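Side-chain contacts in cyclic di-GMP-binding protein XC_3703 (Xanthomonas campestris pv. campestris, PDB 5B7W), which binds the second messenger cyclic di-GMP and, as its effector, regulates bacterial virulence and biofilm formation: residues R24-R29 and T61-A66; F30-V35 and V57-D62; A66-L69 and D74-C77; A110-A115 and V119-N124. All coordinates share one frame; numbering follows the deposited sequence.

Contact 1. Residues R24-R29 and T61-A66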
# COMPACT_ATOMS: atom_id res chain seq x y z
N ARG A 24 -19.18 -2.10 7.71
CA ARG A 24 -20.02 -1.59 8.79
C ARG A 24 -20.42 -0.15 8.53
O ARG A 24 -21.55 0.26 8.84
CB ARG A 24 -19.28 -1.70 10.13
CG ARG A 24 -19.43 -3.05 10.81
CD ARG A 24 -20.53 -3.02 11.85
NE ARG A 24 -20.19 -2.16 12.98
CZ ARG A 24 -19.56 -2.58 14.08
NH1 ARG A 24 -19.20 -3.85 14.19
NH2 ARG A 24 -19.28 -1.72 15.05
N GLU A 25 -19.52 0.65 7.94
CA GLU A 25 -19.82 2.05 7.70
C GLU A 25 -20.88 2.21 6.61
O GLU A 25 -21.70 3.13 6.67
CB GLU A 25 -18.54 2.80 7.33
CG GLU A 25 -18.62 4.30 7.53
CD GLU A 25 -17.25 4.93 7.71
OE1 GLU A 25 -16.71 5.49 6.73
OE2 GLU A 25 -16.71 4.85 8.83
N LEU A 26 -20.87 1.32 5.61
CA LEU A 26 -21.89 1.37 4.57
C LEU A 26 -23.28 1.09 5.14
O LEU A 26 -24.27 1.66 4.67
CB LEU A 26 -21.57 0.36 3.46
CG LEU A 26 -20.62 0.81 2.36
CD1 LEU A 26 -20.51 -0.28 1.32
CD2 LEU A 26 -21.10 2.11 1.74
N ASP A 27 -23.37 0.21 6.14
CA ASP A 27 -24.65 -0.14 6.74
C ASP A 27 -25.26 1.01 7.52
O ASP A 27 -26.45 0.94 7.86
CB ASP A 27 -24.48 -1.36 7.65
CG ASP A 27 -23.82 -2.53 6.94
OD1 ASP A 27 -23.99 -2.66 5.71
OD2 ASP A 27 -23.13 -3.32 7.62
N THR A 28 -24.50 2.06 7.82
CA THR A 28 -25.00 3.21 8.56
C THR A 28 -25.22 4.43 7.68
O THR A 28 -25.69 5.45 8.17
CB THR A 28 -24.03 3.57 9.70
OG1 THR A 28 -22.81 4.06 9.15
CG2 THR A 28 -23.75 2.36 10.56
N ARG A 29 -24.89 4.35 6.39
CA ARG A 29 -25.03 5.48 5.49
C ARG A 29 -26.41 5.46 4.83
O ARG A 29 -26.87 4.41 4.37
CB ARG A 29 -23.93 5.46 4.43
CG ARG A 29 -22.65 6.14 4.89
CD ARG A 29 -22.47 7.49 4.21
NE ARG A 29 -21.76 7.37 2.95
CZ ARG A 29 -21.88 8.21 1.93
NH1 ARG A 29 -22.71 9.24 2.02
NH2 ARG A 29 -21.19 8.02 0.82
N THR A 61 -14.84 4.25 -2.46
CA THR A 61 -13.40 4.49 -2.46
C THR A 61 -13.00 5.48 -1.38
O THR A 61 -11.99 5.28 -0.68
CB THR A 61 -12.95 4.99 -3.84
OG1 THR A 61 -13.15 3.96 -4.81
CG2 THR A 61 -11.49 5.39 -3.82
N ASP A 62 -13.78 6.55 -1.21
CA ASP A 62 -13.51 7.51 -0.14
C ASP A 62 -13.66 6.86 1.23
O ASP A 62 -12.89 7.16 2.15
CB ASP A 62 -14.44 8.71 -0.27
CG ASP A 62 -14.32 9.40 -1.62
OD1 ASP A 62 -13.24 9.32 -2.23
OD2 ASP A 62 -15.31 10.02 -2.06
N ILE A 63 -14.65 5.98 1.38
CA ILE A 63 -14.80 5.25 2.64
C ILE A 63 -13.63 4.31 2.86
O ILE A 63 -13.07 4.23 3.96
CB ILE A 63 -16.14 4.49 2.66
CG1 ILE A 63 -17.32 5.46 2.56
CG2 ILE A 63 -16.25 3.63 3.91
CD1 ILE A 63 -18.66 4.77 2.41
N LEU A 64 -13.24 3.58 1.81
CA LEU A 64 -12.15 2.61 1.94
C LEU A 64 -10.83 3.30 2.27
O LEU A 64 -10.05 2.80 3.08
CB LEU A 64 -12.02 1.79 0.65
CG LEU A 64 -10.96 0.69 0.66
CD1 LEU A 64 -11.26 -0.33 1.76
CD2 LEU A 64 -10.87 0.01 -0.70
N ARG A 65 -10.58 4.46 1.66
CA ARG A 65 -9.37 5.22 1.98
C ARG A 65 -9.37 5.64 3.45
O ARG A 65 -8.38 5.45 4.16
CB ARG A 65 -9.25 6.44 1.08
CG ARG A 65 -8.80 6.15 -0.34
CD ARG A 65 -8.29 7.43 -1.01
NE ARG A 65 -7.68 7.18 -2.31
CZ ARG A 65 -8.22 7.55 -3.47
NH1 ARG A 65 -9.38 8.20 -3.48
NH2 ARG A 65 -7.60 7.28 -4.61
N ALA A 66 -10.48 6.21 3.92
CA ALA A 66 -10.55 6.68 5.30
C ALA A 66 -10.40 5.54 6.29
O ALA A 66 -9.77 5.70 7.34
CB ALA A 66 -11.86 7.44 5.53
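The methyls of Ile63, the residue of helix 54-70 that carries this contact, pack against the last turn of helix 12-26 and the turn that follows, meeting one leucine, Leu26, and the ends of two charged side chains, Glu25 and Arg29. About 188 Å² is buried, roughly half of it on Ile63. The branches divide the work. CG2 faces Glu25, whose OE1 comes to 3.4 Å from Ile63 CG2, while the delta methyl on the other branch meets Leu26, with Ile63 CD1 3.7 Å from Leu26 CD2. Leu26 starts out from its backbone alongside the other helix, and only its methyl end closes in. The same Ile63 CD1 also lies at the edge of the Arg29 guanidinium, near its plane, 4.1 Å from Arg29 NE. These two helices cover one side of the four-stranded antiparallel sheet in domain II, which has the topology of an RNA-recognition motif, and Leu26 continues inward to Phe39 of strand 38-42. The two charged groups bordering the isoleucine are engaged with other residues: Glu25 OE2 forms a salt bridge with Arg67 one turn further along helix 54-70, and Arg29 NH1 one with Asp31. Glu25 has CG anti to its own N (chi1 -159°) and runs extended beyond it, which carries the carboxylate past Ile63 towards that arginine. Behind the contact the chain leaves the helix in a type I beta turn from Leu26 to Arg29. There the Glu25 carbonyl accepts from both Thr28 N and Thr28 OG1, the latter 2.9 Å from Glu25 O.

Contact 2. Residues F30-V35 and V57-D62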
# COMPACT_ATOMS: atom_id res chain seq x y z
N PHE A 30 -27.05 6.62 4.79
CA PHE A 30 -28.44 6.69 4.36
C PHE A 30 -28.58 6.51 2.86
O PHE A 30 -29.61 6.02 2.39
CB PHE A 30 -29.07 8.02 4.79
CG PHE A 30 -28.99 8.27 6.28
CD1 PHE A 30 -28.84 7.23 7.18
CD2 PHE A 30 -29.07 9.57 6.77
CE1 PHE A 30 -28.77 7.47 8.54
CE2 PHE A 30 -29.00 9.81 8.13
CZ PHE A 30 -28.85 8.76 9.01
N ASP A 31 -27.58 6.91 2.08
CA ASP A 31 -27.63 6.77 0.63
C ASP A 31 -27.33 5.35 0.16
O ASP A 31 -27.41 5.09 -1.05
CB ASP A 31 -26.67 7.76 -0.03
CG ASP A 31 -25.25 7.63 0.48
OD1 ASP A 31 -25.06 7.07 1.59
OD2 ASP A 31 -24.32 8.09 -0.21
N PHE A 32 -26.98 4.44 1.07
CA PHE A 32 -26.86 3.02 0.75
C PHE A 32 -27.99 2.21 1.38
O PHE A 32 -27.84 1.01 1.61
CB PHE A 32 -25.50 2.50 1.19
CG PHE A 32 -24.36 2.98 0.33
CD1 PHE A 32 -23.79 4.22 0.56
CD2 PHE A 32 -23.88 2.20 -0.70
CE1 PHE A 32 -22.75 4.67 -0.24
CE2 PHE A 32 -22.84 2.64 -1.50
CZ PHE A 32 -22.27 3.88 -1.26
N LYS A 33 -29.11 2.87 1.68
CA LYS A 33 -30.31 2.20 2.19
C LYS A 33 -30.72 1.06 1.28
O LYS A 33 -30.94 1.25 0.08
CB LYS A 33 -31.44 3.23 2.34
CG LYS A 33 -32.12 3.70 1.04
CD LYS A 33 -31.19 4.54 0.16
CE LYS A 33 -31.78 4.82 -1.21
NZ LYS A 33 -30.72 5.12 -2.22
N GLY A 34 -30.78 -0.15 1.85
CA GLY A 34 -31.13 -1.34 1.09
C GLY A 34 -30.37 -1.53 -0.20
O GLY A 34 -30.76 -2.34 -1.05
N VAL A 35 -29.28 -0.79 -0.37
CA VAL A 35 -28.50 -0.81 -1.60
C VAL A 35 -27.49 -1.94 -1.51
O VAL A 35 -26.75 -2.06 -0.52
CB VAL A 35 -27.80 0.54 -1.83
CG1 VAL A 35 -26.65 0.39 -2.82
CG2 VAL A 35 -28.79 1.58 -2.32
N VAL A 57 -19.51 3.43 -6.25
CA VAL A 57 -18.19 2.86 -6.00
C VAL A 57 -17.19 3.96 -5.69
O VAL A 57 -16.32 3.79 -4.82
CB VAL A 57 -17.74 1.99 -7.19
CG1 VAL A 57 -16.30 1.55 -7.02
CG2 VAL A 57 -18.65 0.78 -7.35
N LYS A 58 -17.30 5.10 -6.38
CA LYS A 58 -16.43 6.23 -6.08
C LYS A 58 -16.61 6.70 -4.64
O LYS A 58 -15.64 7.05 -3.96
CB LYS A 58 -16.70 7.38 -7.05
CG LYS A 58 -15.67 8.50 -6.99
CD LYS A 58 -16.30 9.86 -7.22
CE LYS A 58 -16.61 10.09 -8.69
NZ LYS A 58 -17.09 11.49 -8.93
N GLN A 59 -17.86 6.71 -4.15
CA GLN A 59 -18.10 7.00 -2.74
C GLN A 59 -17.42 5.97 -1.85
O GLN A 59 -16.78 6.31 -0.85
CB GLN A 59 -19.60 7.05 -2.46
CG GLN A 59 -20.34 8.20 -3.09
CD GLN A 59 -21.81 8.19 -2.75
OE1 GLN A 59 -22.51 7.21 -3.01
NE2 GLN A 59 -22.29 9.27 -2.15
N MET A 60 -17.56 4.69 -2.20
CA MET A 60 -16.95 3.63 -1.40
C MET A 60 -15.43 3.75 -1.37
O MET A 60 -14.80 3.38 -0.38
CB MET A 60 -17.36 2.26 -1.92
CG MET A 60 -18.84 1.94 -1.76
SD MET A 60 -19.16 0.18 -1.97
CE MET A 60 -18.88 0.03 -3.72
N THR A 61 -14.84 4.25 -2.46
CA THR A 61 -13.40 4.49 -2.46
C THR A 61 -13.00 5.48 -1.38
O THR A 61 -11.99 5.28 -0.68
CB THR A 61 -12.95 4.99 -3.84
OG1 THR A 61 -13.15 3.96 -4.81
CG2 THR A 61 -11.49 5.39 -3.82
N ASP A 62 -13.78 6.55 -1.21
CA ASP A 62 -13.51 7.51 -0.14
C ASP A 62 -13.66 6.86 1.23
O ASP A 62 -12.89 7.16 2.15
CB ASP A 62 -14.44 8.71 -0.27
CG ASP A 62 -14.32 9.40 -1.62
OD1 ASP A 62 -13.24 9.32 -2.23
OD2 ASP A 62 -15.31 10.02 -2.06
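The Phe32 ring and the Gln59 amide slide past each other in opposite directions. The amide oxygen comes obliquely to the far end of the ring, with Gln59 OE1 3.8 Å from Phe32 CZ. Met60 reaches the same end, also obliquely: its CG lies 4.0 Å from Phe32 CZ, and its SD is 5.5 Å from the ring centroid, a Met-aromatic contact. Leu26 and Ala37 also touch this ring, so the turn after helix 12-26 is packed against helix 54-70 in domain II, an RRM-like fold of two helices on a four-stranded sheet. The other flat pair, the Asp31 carboxylate and the Gln59 amide, stands nearly perpendicular at 87°. Asp31 CG sits between its backbone N and carbonyl carbon (chi1 55°), which points the carboxylate at Gln59. Gln59 NE2 donates a weak, bent hydrogen bond to Asp31 OD2, 3.0 Å long with 127° at the hydrogen. Asp31 OD2 also sits 3.4 Å from Gln59 OE1, a pair of acceptors with no bond between them. Since the same Asp31 OD2 is held by a salt bridge to Arg29 NH1, the positive charge is probably its main compensation; the weak amide bond probably adds little, since the amide oxygen lies close to the same acceptor.

Contact 3. Residues A66-L69 and D74-C77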
# COMPACT_ATOMS: atom_id res chain seq x y z
N ALA A 66 -10.48 6.21 3.92
CA ALA A 66 -10.55 6.68 5.30
C ALA A 66 -10.40 5.54 6.29
O ALA A 66 -9.77 5.70 7.34
CB ALA A 66 -11.86 7.44 5.53
N ARG A 67 -10.99 4.38 5.98
CA ARG A 67 -10.87 3.24 6.88
C ARG A 67 -9.44 2.72 6.93
O ARG A 67 -8.92 2.43 8.02
CB ARG A 67 -11.83 2.13 6.45
CG ARG A 67 -13.30 2.45 6.68
CD ARG A 67 -13.55 2.96 8.09
NE ARG A 67 -13.76 4.41 8.11
CZ ARG A 67 -13.48 5.19 9.15
NH1 ARG A 67 -12.98 4.66 10.26
NH2 ARG A 67 -13.71 6.49 9.08
N LEU A 68 -8.79 2.59 5.78
CA LEU A 68 -7.41 2.11 5.75
C LEU A 68 -6.48 3.07 6.48
O LEU A 68 -5.62 2.64 7.26
CB LEU A 68 -6.96 1.91 4.30
CG LEU A 68 -7.58 0.72 3.56
CD1 LEU A 68 -7.37 0.85 2.07
CD2 LEU A 68 -7.00 -0.58 4.08
N LEU A 69 -6.63 4.37 6.23
CA LEU A 69 -5.83 5.36 6.95
C LEU A 69 -6.10 5.29 8.45
O LEU A 69 -5.17 5.40 9.26
CB LEU A 69 -6.12 6.76 6.41
CG LEU A 69 -5.64 7.04 4.99
CD1 LEU A 69 -6.33 8.27 4.41
CD2 LEU A 69 -4.13 7.21 4.96
N ASP A 74 -0.86 3.36 4.86
CA ASP A 74 -0.63 4.34 3.81
C ASP A 74 -1.37 3.90 2.55
O ASP A 74 -1.01 2.90 1.93
CB ASP A 74 0.87 4.49 3.55
CG ASP A 74 1.20 5.67 2.66
OD1 ASP A 74 0.33 6.12 1.88
OD2 ASP A 74 2.34 6.17 2.74
N VAL A 75 -2.40 4.66 2.16
CA VAL A 75 -3.26 4.26 1.05
C VAL A 75 -2.59 4.41 -0.31
O VAL A 75 -3.22 4.11 -1.33
CB VAL A 75 -4.58 5.06 1.04
CG1 VAL A 75 -5.45 4.66 2.22
CG2 VAL A 75 -4.30 6.55 1.05
N ARG A 76 -1.34 4.88 -0.36
CA ARG A 76 -0.62 4.88 -1.63
C ARG A 76 -0.27 3.47 -2.08
O ARG A 76 0.13 3.29 -3.24
CB ARG A 76 0.64 5.73 -1.52
CG ARG A 76 0.38 7.23 -1.58
CD ARG A 76 1.65 8.06 -1.44
NE ARG A 76 2.31 7.86 -0.15
CZ ARG A 76 3.47 7.23 0.01
NH1 ARG A 76 4.10 6.73 -1.04
NH2 ARG A 76 3.99 7.09 1.22
N CYS A 77 -0.41 2.47 -1.20
CA CYS A 77 -0.27 1.07 -1.59
C CYS A 77 -1.44 0.57 -2.42
O CYS A 77 -1.39 -0.56 -2.92
CB CYS A 77 -0.12 0.20 -0.35
SG CYS A 77 -1.64 0.03 0.63
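Val75 sits against Leu68 and Leu69 in the loop joining helix 54-70 to edge strand 78-85 of the RRM-like domain II. Across the contact the interactions are purely apolar. Val75 CG1 is anti to the carbonyl carbon (chi1 -69°), which turns this methyl to the leucines; it enters between the two, 3.8 Å from Leu68 CB and 3.7 Å from Leu69 CG. Leu68 therefore offers the root of its side chain; it also packs on Leu15 and Ala18 of helix 12-26 and on Ile73. Leu69 offers its branch point and one methyl: its side chain crosses that of Val75 at about a right angle, and Leu69 CD2 lies 4.0 Å from both methyls, Val75 CG1 and Val75 CG2. The valine thus spans from a buried leucine, Leu68, to an exposed one, Leu69. Backbone bonds shape the loop itself. Cys77 N reaches Asp74 O at 3.2 Å across the short 3-10 segment 75-77, and Cys77 pairs further with the backbone of Lys97. Asp74 and Cys77 also touch Pro153, tying this corner to the other domain. The polar side-chain interactions lie within 74-77. Asp74 OD2 and Arg76 NH2 form a salt bridge, modelled too short for its length to be trusted. The other carboxylate oxygen makes an Asx turn: Arg76 N donates to Asp74 OD1 at 3.1 Å, nearly straight at 167°, and arrives from above the carboxylate plane, 37° out of it.

Contact 4. Residues A110-A115 and V119-N124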
# COMPACT_ATOMS: atom_id res chain seq x y z
N ALA A 110 18.58 3.06 -7.86
CA ALA A 110 19.08 4.05 -8.81
C ALA A 110 19.07 5.46 -8.23
O ALA A 110 19.99 6.24 -8.48
CB ALA A 110 18.29 4.01 -10.12
N LYS A 111 18.03 5.83 -7.47
CA LYS A 111 18.07 7.15 -6.83
C LYS A 111 19.03 7.16 -5.64
O LYS A 111 19.60 8.20 -5.31
CB LYS A 111 16.68 7.55 -6.34
CG LYS A 111 15.56 7.55 -7.38
CD LYS A 111 14.23 7.44 -6.60
CE LYS A 111 13.04 7.06 -7.51
NZ LYS A 111 12.77 8.01 -8.60
N LEU A 112 19.25 5.99 -5.01
CA LEU A 112 20.32 5.89 -4.02
C LEU A 112 21.67 6.19 -4.66
O LEU A 112 22.44 7.01 -4.15
CB LEU A 112 20.35 4.50 -3.36
CG LEU A 112 19.28 4.07 -2.35
CD1 LEU A 112 19.52 2.63 -1.89
CD2 LEU A 112 19.23 5.01 -1.16
N LYS A 113 21.97 5.54 -5.79
CA LYS A 113 23.17 5.87 -6.55
C LYS A 113 23.12 7.31 -7.06
O LYS A 113 24.14 8.01 -7.06
CB LYS A 113 23.31 4.89 -7.72
CG LYS A 113 24.57 5.04 -8.54
CD LYS A 113 25.17 3.68 -8.83
CE LYS A 113 25.95 3.69 -10.14
NZ LYS A 113 25.94 2.34 -10.78
N GLU A 114 21.94 7.76 -7.49
CA GLU A 114 21.78 9.13 -7.96
C GLU A 114 22.09 10.14 -6.85
O GLU A 114 22.51 11.26 -7.14
CB GLU A 114 20.36 9.35 -8.48
CG GLU A 114 20.27 9.96 -9.86
CD GLU A 114 18.85 9.98 -10.39
OE1 GLU A 114 17.91 10.08 -9.56
OE2 GLU A 114 18.66 9.88 -11.62
N ALA A 115 21.75 9.74 -5.66
CA ALA A 115 21.99 10.58 -4.52
C ALA A 115 23.37 10.40 -4.04
O ALA A 115 23.66 10.90 -2.99
CB ALA A 115 21.04 10.24 -3.41
N VAL A 119 26.05 4.05 0.51
CA VAL A 119 25.37 2.80 0.85
C VAL A 119 25.47 1.84 -0.32
O VAL A 119 25.66 2.24 -1.47
CB VAL A 119 23.89 3.02 1.24
CG1 VAL A 119 23.79 3.88 2.49
CG2 VAL A 119 23.12 3.65 0.09
N GLU A 120 25.35 0.56 -0.01
CA GLU A 120 25.27 -0.50 -1.00
C GLU A 120 23.93 -1.21 -0.82
O GLU A 120 23.62 -1.70 0.27
CB GLU A 120 26.43 -1.49 -0.87
CG GLU A 120 26.60 -2.40 -2.07
CD GLU A 120 27.91 -3.17 -2.03
OE1 GLU A 120 28.21 -3.88 -3.02
OE2 GLU A 120 28.64 -3.07 -1.02
N ALA A 121 23.14 -1.25 -1.89
CA ALA A 121 21.80 -1.82 -1.85
C ALA A 121 21.79 -3.16 -2.58
O ALA A 121 22.42 -3.32 -3.62
CB ALA A 121 20.78 -0.87 -2.49
N GLN A 122 21.06 -4.12 -2.01
CA GLN A 122 20.94 -5.45 -2.60
C GLN A 122 19.51 -5.93 -2.44
O GLN A 122 18.94 -5.84 -1.35
CB GLN A 122 21.91 -6.43 -1.93
CG GLN A 122 21.72 -7.87 -2.38
CD GLN A 122 23.02 -8.65 -2.38
OE1 GLN A 122 23.78 -8.61 -1.41
NE2 GLN A 122 23.29 -9.37 -3.46
N ILE A 123 18.94 -6.44 -3.53
CA ILE A 123 17.60 -7.00 -3.47
C ILE A 123 17.66 -8.38 -2.83
O ILE A 123 18.58 -9.17 -3.10
CB ILE A 123 16.96 -7.04 -4.87
CG1 ILE A 123 17.45 -8.23 -5.69
CG2 ILE A 123 17.24 -5.74 -5.62
CD1 ILE A 123 16.71 -8.43 -6.99
N ASN A 124 16.71 -8.66 -1.95
CA ASN A 124 16.61 -9.97 -1.30
C ASN A 124 15.12 -10.32 -1.27
O ASN A 124 14.40 -9.90 -0.35
CB ASN A 124 17.21 -9.95 0.10
CG ASN A 124 18.71 -9.69 0.09
OD1 ASN A 124 19.17 -8.63 0.50
ND2 ASN A 124 19.47 -10.66 -0.39
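Leu112 reaches from helix 102-114 across to Val119 and Ala121, on the next strand of the chain, 119-124, which forms one edge of the four-stranded antiparallel sheet in domain I. As in an RNA-recognition motif, two helices pack on one face of that sheet, and here the helix leads through a short loop straight into the strand beneath it. Starting at the base, Leu112 CB points to the strand but remains 4.5 Å from its nearest partner there, Val119 CG2. CG comes next, held anti to the carbonyl carbon (chi1 -72°); Leu112 CG stays 4.6 Å from Val119 CG2. The CD1 methyl carries the contact: it rests 3.8 Å from Ala121 CB and 4.2 Å from Val119 CG2, thus bridging two residues that present themselves to the helix with Glu120 between them directed away. Leu112 CD2 lies 4.3 Å from Val119 CG2, so both methyls flank that atom, while CD1 alone of the two reaches Ala121 CB. Ala141 and Leu145 of helix 135-146 also touch Leu112, so the leucine lies buried among the strand and both helices of the domain. Val119 in turn packs on Val130 and Ala141, and Ala121 on Val109 and Leu128. The side chain of Val119 is about 8 Å from that of Lys133 and about 9 Å from that of Arg135, both probably cyclic di-GMP-binding residues, as in relatives, so this packing lies near the probable site. Ala115, the first residue past the helix, still donates from its N to Lys111 O at 2.7 Å.

Overall arrangement
Contacts 1, 2 and 3 share helix 54-70 and follow it through domain II. Contacts 1 and 2 have centres 7 Å apart and merge where Leu26 meets both Phe32 and Met60, with Leu26 CD2 3.6 Å from Phe32 CD1. Contact 3 lies further along the helix, its centre 13 Å from that of contact 1; the two touch where Arg65 O lies 3.6 Å from Val75 CG1. Contact 4 stands apart in domain I, its centre 39 Å from that of contact 1 and 27 Å from that of contact 3. It alone approaches the probable cyclic di-GMP site; the first three lie away from it.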